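Local coordinates for protein 2,3-dihydroxy-2,3-dihydrophenylpropionate dehydrogenase (Pseudomonas sp. MC1, PDB 5XTF) that oxidises naphthalene cis-dihydrodiol to 1,2-dihydroxynaphthalene with NAD(+), as a tetrameric short-chain dehydrogenase/reductase of aromatic hydrocarbon breakdown, at residues 154-159 with 177-182. Sequence-based numbering, arbitrary orientation.
Sequences VVMTAS and HAVLGM
In the beta-alpha-beta unit formed by strand 153-157, helix 170-190 and strand 195-201, M156 and A158 meet V179, L180 and M182 where the helix lies back over the sheet. Strand and helix segments run nearly antiparallel, at 168°, with their axes 9.5 Å apart. V179 sits centrally: its CG1, anti to the backbone N (chi1 180°), points at the strand end and lies 4.1 Å from M156 CB and 4.2 Å from A158 CA. The same methyl comes 4.1 Å from T157 O, a carbonyl already hydrogen-bonded by Y136 OH. M156 passes V179 in the opposite direction, and M156 SD lies 4.1 Å from M182 CE and 4.2 Å from M182 CB, the two methionine chains crossing at about a right angle. Y136 from helix 118-150 touches both methionines. This packing belongs to the Rossmann-type core of the SDR family, with the parallel strand 195-201 adding V196 beside M156. Farther along, A158 CB meets one branch of L180, CD2, at 4.3 Å. The CA-CB bond of T157 points away from the helix; OG1 hydrogen-bonds N104 OD1 and Y250 OH, which ties the strand end to N104, an NAD(+)-binding residue. K176 NZ, also at the NAD(+) site, hydrogen-bonds A158 O. The helix also meets a second subunit, A178 packing on A178 of that chain and M182 on A174 of that chain.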
ATOM      1  N   VAL B 154      -4.936  20.490  -7.627  1.00 23.66           N
ATOM      2  CA  VAL B 154      -4.985  19.595  -8.773  1.00 19.08           C
ATOM      3  C   VAL B 154      -5.725  18.333  -8.361  1.00 22.92           C
ATOM      4  O   VAL B 154      -5.538  17.835  -7.246  1.00 22.19           O
ATOM      5  CB  VAL B 154      -3.570  19.249  -9.275  1.00 19.53           C
ATOM      6  CG1 VAL B 154      -3.647  18.287 -10.428  1.00 21.24           C
ATOM      7  CG2 VAL B 154      -2.855  20.497  -9.678  1.00 20.93           C
ATOM      8  N   VAL B 155      -6.565  17.813  -9.252  1.00 19.43           N
ATOM      9  CA  VAL B 155      -7.154  16.488  -9.090  1.00 19.71           C
ATOM     10  C   VAL B 155      -6.882  15.718 -10.361  1.00 21.31           C
ATOM     11  O   VAL B 155      -7.204  16.197 -11.454  1.00 20.33           O
ATOM     12  CB  VAL B 155      -8.664  16.518  -8.812  1.00 21.84           C
ATOM     13  CG1 VAL B 155      -9.138  15.122  -8.420  1.00 21.59           C
ATOM     14  CG2 VAL B 155      -8.994  17.532  -7.734  1.00 23.84           C
ATOM     15  N   MET B 156      -6.274  14.542 -10.227  1.00 19.34           N
ATOM     16  CA  MET B 156      -6.049  13.644 -11.339  1.00 18.46           C
ATOM     17  C   MET B 156      -7.005  12.467 -11.253  1.00 18.97           C
ATOM     18  O   MET B 156      -7.368  12.008 -10.164  1.00 18.81           O
ATOM     19  CB  MET B 156      -4.610  13.128 -11.360  1.00 20.50           C
ATOM     20  CG  MET B 156      -3.573  14.173 -11.742  1.00 21.26           C
ATOM     21  SD  MET B 156      -1.884  13.599 -11.455  1.00 28.47           S
ATOM     22  CE  MET B 156      -1.556  14.217  -9.813  1.00 26.75           C
ATOM     23  N   THR B 157      -7.418  11.984 -12.408  1.00 16.44           N
ATOM     24  CA  THR B 157      -8.144  10.728 -12.481  1.00 19.16           C
ATOM     25  C   THR B 157      -7.120   9.594 -12.545  1.00 22.44           C
ATOM     26  O   THR B 157      -6.340   9.492 -13.504  1.00 20.79           O
ATOM     27  CB  THR B 157      -9.081  10.717 -13.692  1.00 25.29           C
ATOM     28  OG1 THR B 157     -10.106  11.712 -13.529  1.00 24.74           O
ATOM     29  CG2 THR B 157      -9.718   9.354 -13.873  1.00 22.24           C
ATOM     30  N   ALA B 158      -7.085   8.779 -11.494  1.00 21.23           N
ATOM     31  CA  ALA B 158      -6.326   7.538 -11.490  1.00 24.91           C
ATOM     32  C   ALA B 158      -7.249   6.439 -11.991  1.00 25.65           C
ATOM     33  O   ALA B 158      -7.914   6.626 -13.013  1.00 27.37           O
ATOM     34  CB  ALA B 158      -5.779   7.240 -10.093  1.00 21.43           C
ATOM     35  N   SER B 159      -7.339   5.318 -11.274  1.00 28.06           N
ATOM     36  CA  SER B 159      -8.117   4.164 -11.726  1.00 29.78           C
ATOM     37  C   SER B 159      -8.064   3.073 -10.656  1.00 34.36           C
ATOM     38  O   SER B 159      -7.166   3.058  -9.806  1.00 33.72           O
ATOM     39  CB  SER B 159      -7.578   3.638 -13.070  1.00 32.15           C
ATOM     40  OG  SER B 159      -8.243   2.471 -13.502  1.00 34.20           O
ATOM     41  N   HIS B 177      -0.563   3.145 -12.366  1.00 21.30           N
ATOM     42  CA  HIS B 177       0.329   3.213 -11.215  1.00 20.90           C
ATOM     43  C   HIS B 177       1.228   4.439 -11.271  1.00 20.77           C
ATOM     44  O   HIS B 177       1.507   5.057 -10.237  1.00 22.42           O
ATOM     45  CB  HIS B 177       1.162   1.943 -11.114  1.00 19.58           C
ATOM     46  CG  HIS B 177       0.448   0.819 -10.443  1.00 21.66           C
ATOM     47  ND1 HIS B 177      -0.567   0.111 -11.056  1.00 23.46           N
ATOM     48  CD2 HIS B 177       0.592   0.283  -9.207  1.00 21.18           C
ATOM     49  CE1 HIS B 177      -1.013  -0.815 -10.226  1.00 24.72           C
ATOM     50  NE2 HIS B 177      -0.325  -0.733  -9.099  1.00 24.40           N
ATOM     51  N   ALA B 178       1.695   4.813 -12.462  1.00 19.38           N
ATOM     52  CA  ALA B 178       2.489   6.032 -12.567  1.00 20.02           C
ATOM     53  C   ALA B 178       1.711   7.248 -12.053  1.00 21.23           C
ATOM     54  O   ALA B 178       2.287   8.125 -11.400  1.00 21.55           O
ATOM     55  CB  ALA B 178       2.957   6.231 -14.010  1.00 18.20           C
ATOM     56  N   VAL B 179       0.392   7.300 -12.292  1.00 19.94           N
ATOM     57  CA  VAL B 179      -0.398   8.433 -11.791  1.00 22.68           C
ATOM     58  C   VAL B 179      -0.347   8.496 -10.263  1.00 21.86           C
ATOM     59  O   VAL B 179      -0.148   9.571  -9.683  1.00 22.48           O
ATOM     60  CB  VAL B 179      -1.852   8.379 -12.312  1.00 19.43           C
ATOM     61  CG1 VAL B 179      -2.629   9.541 -11.782  1.00 17.68           C
ATOM     62  CG2 VAL B 179      -1.877   8.397 -13.853  1.00 19.69           C
ATOM     63  N   LEU B 180      -0.473   7.347  -9.589  1.00 21.72           N
ATOM     64  CA  LEU B 180      -0.260   7.315  -8.143  1.00 21.98           C
ATOM     65  C   LEU B 180       1.074   7.919  -7.768  1.00 21.06           C
ATOM     66  O   LEU B 180       1.187   8.603  -6.746  1.00 21.66           O
ATOM     67  CB  LEU B 180      -0.301   5.891  -7.611  1.00 22.50           C
ATOM     68  CG  LEU B 180      -1.582   5.098  -7.758  1.00 28.95           C
ATOM     69  CD1 LEU B 180      -1.420   3.830  -6.926  1.00 33.69           C
ATOM     70  CD2 LEU B 180      -2.772   5.910  -7.302  1.00 26.28           C
ATOM     71  N   GLY B 181       2.106   7.659  -8.571  1.00 20.63           N
ATOM     72  CA  GLY B 181       3.413   8.207  -8.268  1.00 17.47           C
ATOM     73  C   GLY B 181       3.436   9.716  -8.387  1.00 20.36           C
ATOM     74  O   GLY B 181       3.998  10.404  -7.531  1.00 24.91           O
ATOM     75  N   MET B 182       2.817  10.245  -9.443  1.00 22.24           N
ATOM     76  CA  MET B 182       2.701  11.694  -9.614  1.00 23.58           C
ATOM     77  C   MET B 182       1.988  12.345  -8.442  1.00 18.78           C
ATOM     78  O   MET B 182       2.403  13.408  -7.973  1.00 23.34           O
ATOM     79  CB  MET B 182       1.947  12.022 -10.898  1.00 21.83           C
ATOM     80  CG  MET B 182       2.529  11.467 -12.150  1.00 24.37           C
ATOM     81  SD  MET B 182       1.453  11.893 -13.547  1.00 28.92           S
ATOM     82  CE  MET B 182       1.593  13.683 -13.587  1.00 24.77           C
TER